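Local coordinates for ribose transcriptional regulator (Enterococcus faecium DO, PDB 4RK1), which binds ribose in the cleft of its periplasmic-binding-protein-like domain and probably acts as a LacI-family repressor that regulates transcription in response to the sugar, at residues 129-134 against 164-169; 192-197 against 220-225. All coordinates share one frame; numbering follows the deposited sequence.

Contact 1: 129-134 against 164-169; sequences ALVYPE and LPTQFS. With RIB (alpha-D-ribofuranose), chain K.
At Ala129, on strand 129-133, the methyl CB meets the CD1 branch of Leu164, the first of the side chains packed along this pair of parallel strands. Leu130 contributes its carbonyl: Leu164 N donates to Leu130 O over 2.8 Å, almost along the C=O axis (168°). Val131 pairs in register with Leu164 and points to the same face of the sheet; its CG2 branch, anti to the carbonyl carbon, crosses Leu164 CD1 obliquely at 4.0 Å, while CG1 runs alongside Thr166 CG2. Tyr132 turns to the other face with Pro165. Its N reaches Leu164 O only weakly, at 3.4 Å, but its carbonyl is gripped well, with Thr166 N donating to Tyr132 O at 2.9 Å. Because Tyr132 CG sits between the backbone N and the carbonyl carbon (chi1 65°), the ring lies over the Pro165 backbone, and Pro165 CB makes an off-centre CH-pi contact, 4.2 Å from the ring centroid. Pro133 still pairs with Thr166, but their side chains diverge, and the Pro133 ring lies over Phe168: Pro133 CG stands 3.6 Å from the centroid of the Phe168 ring, 5° off the normal, a CH-pi contact over the centre of the face. Glu134 extends the pairing one residue past the strand, its N donating to Thr166 O at 3.1 Å. Phe168, at the centre of an inverse gamma turn and backed by Pro133, brings its CE2 to 3.6 Å from ribose O4. The pair belongs to the beta-alpha-beta unit of strand 128-133, helix 138-153 and strand 161-166, the last an outermost strand within the chain. Strand 187-190 flanks 128-133 on its other side; helix 138-153 covers Leu130 and Pro133, whereas helices 177-182 and 193-205 receive Leu164 and Val131.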
loop_
_atom_site.group_PDB
_atom_site.type_symbol
_atom_site.label_atom_id
_atom_site.label_comp_id
_atom_site.label_asym_id
_atom_site.label_seq_id
_atom_site.Cartn_x
_atom_site.Cartn_y
_atom_site.Cartn_z
ATOM N N ALA B 129 -22.801 8.151 -12.415
ATOM C CA ALA B 129 -21.524 8.022 -13.088
ATOM C C ALA B 129 -20.822 6.753 -12.633
ATOM O O ALA B 129 -20.851 6.386 -11.453
ATOM C CB ALA B 129 -20.650 9.237 -12.801
ATOM N N LEU B 130 -20.208 6.087 -13.596
ATOM C CA LEU B 130 -19.408 4.902 -13.372
ATOM C C LEU B 130 -17.957 5.300 -13.594
ATOM O O LEU B 130 -17.591 5.734 -14.680
ATOM C CB LEU B 130 -19.828 3.828 -14.371
ATOM C CG LEU B 130 -19.708 2.368 -13.974
ATOM C CD1 LEU B 130 -20.658 2.046 -12.831
ATOM C CD2 LEU B 130 -20.005 1.513 -15.195
ATOM N N VAL B 131 -17.148 5.202 -12.546
ATOM C CA VAL B 131 -15.721 5.505 -12.628
ATOM C C VAL B 131 -14.972 4.184 -12.574
ATOM O O VAL B 131 -14.994 3.479 -11.560
ATOM C CB VAL B 131 -15.278 6.455 -11.489
ATOM C CG1 VAL B 131 -13.770 6.678 -11.512
ATOM C CG2 VAL B 131 -15.999 7.791 -11.604
ATOM N N TYR B 132 -14.319 3.829 -13.672
ATOM C CA TYR B 132 -13.782 2.477 -13.814
ATOM C C TYR B 132 -12.546 2.458 -14.702
ATOM O O TYR B 132 -12.328 3.384 -15.467
ATOM C CB TYR B 132 -14.860 1.568 -14.394
ATOM C CG TYR B 132 -15.269 1.945 -15.794
ATOM C CD1 TYR B 132 -16.163 2.981 -16.016
ATOM C CD2 TYR B 132 -14.752 1.276 -16.896
ATOM C CE1 TYR B 132 -16.537 3.343 -17.295
ATOM C CE2 TYR B 132 -15.121 1.630 -18.186
ATOM C CZ TYR B 132 -16.015 2.664 -18.379
ATOM O OH TYR B 132 -16.395 3.031 -19.653
ATOM N N PRO B 133 -11.736 1.392 -14.608
ATOM C CA PRO B 133 -10.538 1.310 -15.428
ATOM C C PRO B 133 -10.848 1.021 -16.886
ATOM O O PRO B 133 -11.584 0.091 -17.181
ATOM C CB PRO B 133 -9.776 0.136 -14.819
ATOM C CG PRO B 133 -10.823 -0.710 -14.182
ATOM C CD PRO B 133 -11.830 0.263 -13.658
ATOM N N GLU B 134 -10.281 1.802 -17.796
ATOM C CA GLU B 134 -10.427 1.495 -19.215
ATOM C C GLU B 134 -9.928 0.069 -19.475
ATOM O O GLU B 134 -8.903 -0.345 -18.922
ATOM C CB GLU B 134 -9.660 2.496 -20.077
ATOM C CG GLU B 134 -10.116 2.490 -21.531
ATOM C CD GLU B 134 -9.211 3.289 -22.445
ATOM O OE1 GLU B 134 -8.417 4.109 -21.938
ATOM O OE2 GLU B 134 -9.297 3.094 -23.676
ATOM N N LEU B 164 -17.218 7.039 -17.090
ATOM C CA LEU B 164 -15.979 7.789 -16.888
ATOM C C LEU B 164 -14.785 6.846 -16.763
ATOM O O LEU B 164 -14.259 6.640 -15.657
ATOM C CB LEU B 164 -16.097 8.693 -15.662
ATOM C CG LEU B 164 -17.254 9.686 -15.665
ATOM C CD1 LEU B 164 -17.306 10.425 -14.343
ATOM C CD2 LEU B 164 -17.130 10.680 -16.808
ATOM N N PRO B 165 -14.357 6.254 -17.892
ATOM C CA PRO B 165 -13.177 5.395 -17.872
ATOM C C PRO B 165 -11.915 6.191 -17.553
ATOM O O PRO B 165 -11.789 7.338 -17.964
ATOM C CB PRO B 165 -13.122 4.818 -19.288
ATOM C CG PRO B 165 -13.864 5.792 -20.127
ATOM C CD PRO B 165 -14.925 6.382 -19.249
ATOM N N THR B 166 -11.001 5.584 -16.805
ATOM C CA THR B 166 -9.786 6.263 -16.374
ATOM C C THR B 166 -8.714 5.233 -15.994
ATOM O O THR B 166 -8.894 4.040 -16.212
ATOM C CB THR B 166 -10.090 7.277 -15.234
ATOM O OG1 THR B 166 -8.948 8.118 -14.999
ATOM C CG2 THR B 166 -10.519 6.579 -13.932
ATOM N N GLN B 167 -7.589 5.700 -15.465
ATOM C CA GLN B 167 -6.542 4.805 -14.974
ATOM C C GLN B 167 -6.988 4.259 -13.621
ATOM O O GLN B 167 -7.651 4.959 -12.859
ATOM C CB GLN B 167 -5.201 5.537 -14.838
ATOM C CG GLN B 167 -4.562 5.948 -16.162
ATOM C CD GLN B 167 -5.201 7.181 -16.788
ATOM O OE1 GLN B 167 -5.471 8.172 -16.104
ATOM N NE2 GLN B 167 -5.446 7.126 -18.096
ATOM N N PHE B 168 -6.627 3.014 -13.329
ATOM C CA PHE B 168 -7.114 2.326 -12.134
ATOM C C PHE B 168 -6.249 2.742 -10.931
ATOM O O PHE B 168 -5.378 1.999 -10.494
ATOM C CB PHE B 168 -7.060 0.801 -12.361
ATOM C CG PHE B 168 -8.126 0.005 -11.626
ATOM C CD1 PHE B 168 -9.193 0.614 -10.964
ATOM C CD2 PHE B 168 -8.082 -1.387 -11.663
ATOM C CE1 PHE B 168 -10.164 -0.146 -10.321
ATOM C CE2 PHE B 168 -9.053 -2.148 -11.030
ATOM C CZ PHE B 168 -10.096 -1.531 -10.357
ATOM N N SER B 169 -6.473 3.947 -10.426
ATOM C CA SER B 169 -5.618 4.499 -9.367
ATOM C C SER B 169 -6.265 5.730 -8.778
ATOM O O SER B 169 -7.225 6.250 -9.336
ATOM C CB SER B 169 -4.247 4.886 -9.938
ATOM O OG SER B 169 -4.386 5.948 -10.870
HETATM O O5 RIB K . -8.703 -2.518 -5.791
HETATM C C5 RIB K . -7.986 -3.201 -6.828
HETATM C C4 RIB K . -8.969 -3.977 -7.587
HETATM O O4 RIB K . -8.331 -4.730 -8.632
HETATM C C3 RIB K . -9.563 -4.839 -6.484
HETATM O O3 RIB K . -10.940 -4.512 -6.453
HETATM C C2 RIB K . -9.200 -6.248 -6.900
HETATM O O2 RIB K . -10.305 -7.136 -6.857
HETATM C C1 RIB K . -8.478 -6.111 -8.256
HETATM O O1 RIB K . -9.078 -6.880 -9.280
#

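Contact 2: 192-197 against 220-225; sequences NDELAF and DNIDMC. With RIB (alpha-D-ribofuranose), chain K.
Asn192 and Asp220, one from each segment, are two of the residues that bind the ribose; Asp94, Gln95, Asn139, Arg143 and Gln237 bond to it too. Asn192 ND2 donates to ribose O5 at 2.9 Å, although the position of O5 is less certain, and ribose O3 donates to Asp220 OD1 at 2.6 Å. With CG between the backbone N and the carbonyl carbon (chi1 76°), Asn192 serves two ends at once: its amide nitrogen faces the sugar, while Asn192 OD1 accepts from Leu195 N at 2.9 Å in a nearly straight bond. That is the N-cap of helix 193-205, so in this periplasmic-binding-protein fold the N-cap residue of a helix is itself a sugar-binding side chain. One step outward, Asp193 secures the loop that carries Asp220. Asp193 OD2 accepts from Ile222 N at 3.0 Å, met nearly along the C-O axis, and more weakly from Asn221 N, so one carboxylate oxygen gathers two successive backbone N-H groups; OD1 is taken by Thr234. Asp193 OD2 and Asp220 OD2 lie 5.0 Å apart; if both are ionised, their repulsion could raise the proton affinity of either. Farther out the joint is apolar. Ile222 CD1 meets Phe197 CE2 at 3.6 Å, and Phe197 CZ touches CB of Met224, here a selenomethionine, at 3.6 Å; both side chains cross that of Phe197 obliquely. Met224 of the second subunit also packs on Phe197, which places this outer layer at the dimer interface.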
loop_
_atom_site.group_PDB
_atom_site.type_symbol
_atom_site.label_atom_id
_atom_site.label_comp_id
_atom_site.label_asym_id
_atom_site.label_seq_id
_atom_site.Cartn_x
_atom_site.Cartn_y
_atom_site.Cartn_z
ATOM N N ASN B 192 -13.141 0.854 -7.579
ATOM C CA ASN B 192 -12.424 0.523 -6.340
ATOM C C ASN B 192 -12.268 1.737 -5.446
ATOM O O ASN B 192 -12.591 2.868 -5.839
ATOM C CB ASN B 192 -11.088 -0.216 -6.579
ATOM C CG ASN B 192 -9.954 0.681 -7.062
ATOM O OD1 ASN B 192 -10.112 1.879 -7.319
ATOM N ND2 ASN B 192 -8.777 0.078 -7.175
ATOM N N ASP B 193 -11.824 1.489 -4.223
ATOM C CA ASP B 193 -11.702 2.548 -3.224
ATOM C C ASP B 193 -10.661 3.606 -3.616
ATOM O O ASP B 193 -10.852 4.798 -3.359
ATOM C CB ASP B 193 -11.387 1.946 -1.857
ATOM C CG ASP B 193 -12.557 1.117 -1.284
ATOM O OD1 ASP B 193 -13.736 1.333 -1.677
ATOM O OD2 ASP B 193 -12.290 0.249 -0.427
ATOM N N GLU B 194 -9.583 3.172 -4.260
ATOM C CA GLU B 194 -8.546 4.101 -4.706
ATOM C C GLU B 194 -9.118 5.151 -5.669
ATOM O O GLU B 194 -8.897 6.342 -5.494
ATOM C CB GLU B 194 -7.393 3.340 -5.343
ATOM C CG GLU B 194 -6.650 2.473 -4.345
ATOM C CD GLU B 194 -5.655 3.258 -3.511
ATOM O OE1 GLU B 194 -4.748 3.870 -4.103
ATOM O OE2 GLU B 194 -5.764 3.239 -2.266
ATOM N N LEU B 195 -9.873 4.700 -6.658
ATOM C CA LEU B 195 -10.607 5.607 -7.540
ATOM C C LEU B 195 -11.473 6.570 -6.742
ATOM O O LEU B 195 -11.497 7.764 -7.027
ATOM C CB LEU B 195 -11.473 4.824 -8.522
ATOM C CG LEU B 195 -10.732 4.154 -9.682
ATOM C CD1 LEU B 195 -11.667 3.191 -10.390
ATOM C CD2 LEU B 195 -10.194 5.180 -10.679
ATOM N N ALA B 196 -12.187 6.067 -5.737
ATOM C CA ALA B 196 -13.019 6.948 -4.933
ATOM C C ALA B 196 -12.185 8.018 -4.220
ATOM O O ALA B 196 -12.618 9.176 -4.135
ATOM C CB ALA B 196 -13.863 6.156 -3.932
ATOM N N PHE B 197 -11.017 7.640 -3.694
ATOM C CA PHE B 197 -10.162 8.606 -2.987
ATOM C C PHE B 197 -9.730 9.734 -3.941
ATOM O O PHE B 197 -9.686 10.898 -3.559
ATOM C CB PHE B 197 -8.914 7.959 -2.406
ATOM C CG PHE B 197 -9.177 6.832 -1.433
ATOM C CD1 PHE B 197 -10.395 6.691 -0.790
ATOM C CD2 PHE B 197 -8.173 5.905 -1.168
ATOM C CE1 PHE B 197 -10.610 5.654 0.094
ATOM C CE2 PHE B 197 -8.384 4.868 -0.284
ATOM C CZ PHE B 197 -9.603 4.739 0.349
ATOM N N ASP B 220 -14.067 -2.494 -2.288
ATOM C CA ASP B 220 -12.977 -3.285 -1.661
ATOM C C ASP B 220 -13.099 -3.277 -0.136
ATOM O O ASP B 220 -12.960 -4.311 0.493
ATOM C CB ASP B 220 -11.556 -2.817 -2.014
ATOM C CG ASP B 220 -11.142 -3.176 -3.420
ATOM O OD1 ASP B 220 -11.835 -3.991 -4.087
ATOM O OD2 ASP B 220 -10.113 -2.618 -3.854
ATOM N N ASN B 221 -13.349 -2.097 0.428
ATOM C CA ASN B 221 -13.217 -1.843 1.854
ATOM C C ASN B 221 -11.776 -1.979 2.349
ATOM O O ASN B 221 -11.514 -2.629 3.352
ATOM C CB ASN B 221 -14.158 -2.740 2.676
ATOM C CG ASN B 221 -14.280 -2.286 4.119
ATOM O OD1 ASN B 221 -14.379 -1.090 4.400
ATOM N ND2 ASN B 221 -14.254 -3.236 5.041
ATOM N N ILE B 222 -10.835 -1.359 1.650
ATOM C CA ILE B 222 -9.472 -1.255 2.184
ATOM C C ILE B 222 -9.520 -0.388 3.446
ATOM O O ILE B 222 -10.462 0.389 3.631
ATOM C CB ILE B 222 -8.453 -0.745 1.129
ATOM C CG1 ILE B 222 -8.828 0.647 0.584
ATOM C CG2 ILE B 222 -8.347 -1.745 -0.016
ATOM C CD1 ILE B 222 -7.730 1.300 -0.234
ATOM N N ASP B 223 -8.545 -0.565 4.337
ATOM C CA ASP B 223 -8.543 0.116 5.649
ATOM C C ASP B 223 -8.747 1.632 5.570
ATOM O O ASP B 223 -9.456 2.211 6.400
ATOM C CB ASP B 223 -7.221 -0.159 6.406
ATOM C CG ASP B 223 -7.152 -1.554 6.996
ATOM O OD1 ASP B 223 -8.157 -2.289 6.938
ATOM O OD2 ASP B 223 -6.081 -1.921 7.522
HETATM N N MSE B 224 -8.141 2.266 4.568
HETATM C CA MSE B 224 -8.207 3.736 4.410
HETATM C C MSE B 224 -9.608 4.304 4.357
HETATM O O MSE B 224 -9.812 5.487 4.699
HETATM C CB MSE B 224 -7.381 4.147 3.183
HETATM C CG MSE B 224 -7.081 5.642 3.100
HETATM SE SE MSE B 224 -5.778 6.181 4.485
HETATM C CE MSE B 224 -6.218 8.096 4.668
ATOM N N CYS B 225 -10.588 3.489 3.958
ATOM C CA CYS B 225 -12.008 3.921 3.938
ATOM C C CYS B 225 -12.483 4.527 5.259
ATOM O O CYS B 225 -13.339 5.405 5.279
ATOM C CB CYS B 225 -12.917 2.742 3.608
ATOM S SG CYS B 225 -12.847 2.165 1.906
HETATM O O5 RIB K . -8.703 -2.518 -5.791
HETATM C C5 RIB K . -7.986 -3.201 -6.828
HETATM C C4 RIB K . -8.969 -3.977 -7.587
HETATM O O4 RIB K . -8.331 -4.730 -8.632
HETATM C C3 RIB K . -9.563 -4.839 -6.484
HETATM O O3 RIB K . -10.940 -4.512 -6.453
HETATM C C2 RIB K . -9.200 -6.248 -6.900
HETATM O O2 RIB K . -10.305 -7.136 -6.857
HETATM C C1 RIB K . -8.478 -6.111 -8.256
HETATM O O1 RIB K . -9.078 -6.880 -9.280
#

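How the contacts relate
Contact 1 closes before contact 2 opens along the chain, and their centres lie about 14 Å apart. Both lie at the same half of the sheet, where strands 215-218, 187-190, 128-133 and 161-166 follow one another in parallel: contact 1 joins the last two, and contact 2 joins the helix after 187-190 to the loop after 215-218. Helix 193-205 and its N-cap connect them: Leu195 CD1 lies 3.5 Å from Val131 O, and Asn192 CG 3.4 Å from Phe168 CE1. Phe168 of contact 1 and Asn192 and Asp220 of contact 2 reach the ribose from beyond the C-terminal ends of strands 161-166, 187-190 and 215-218, so an aromatic ring and polar groups form adjoining parts of one pocket.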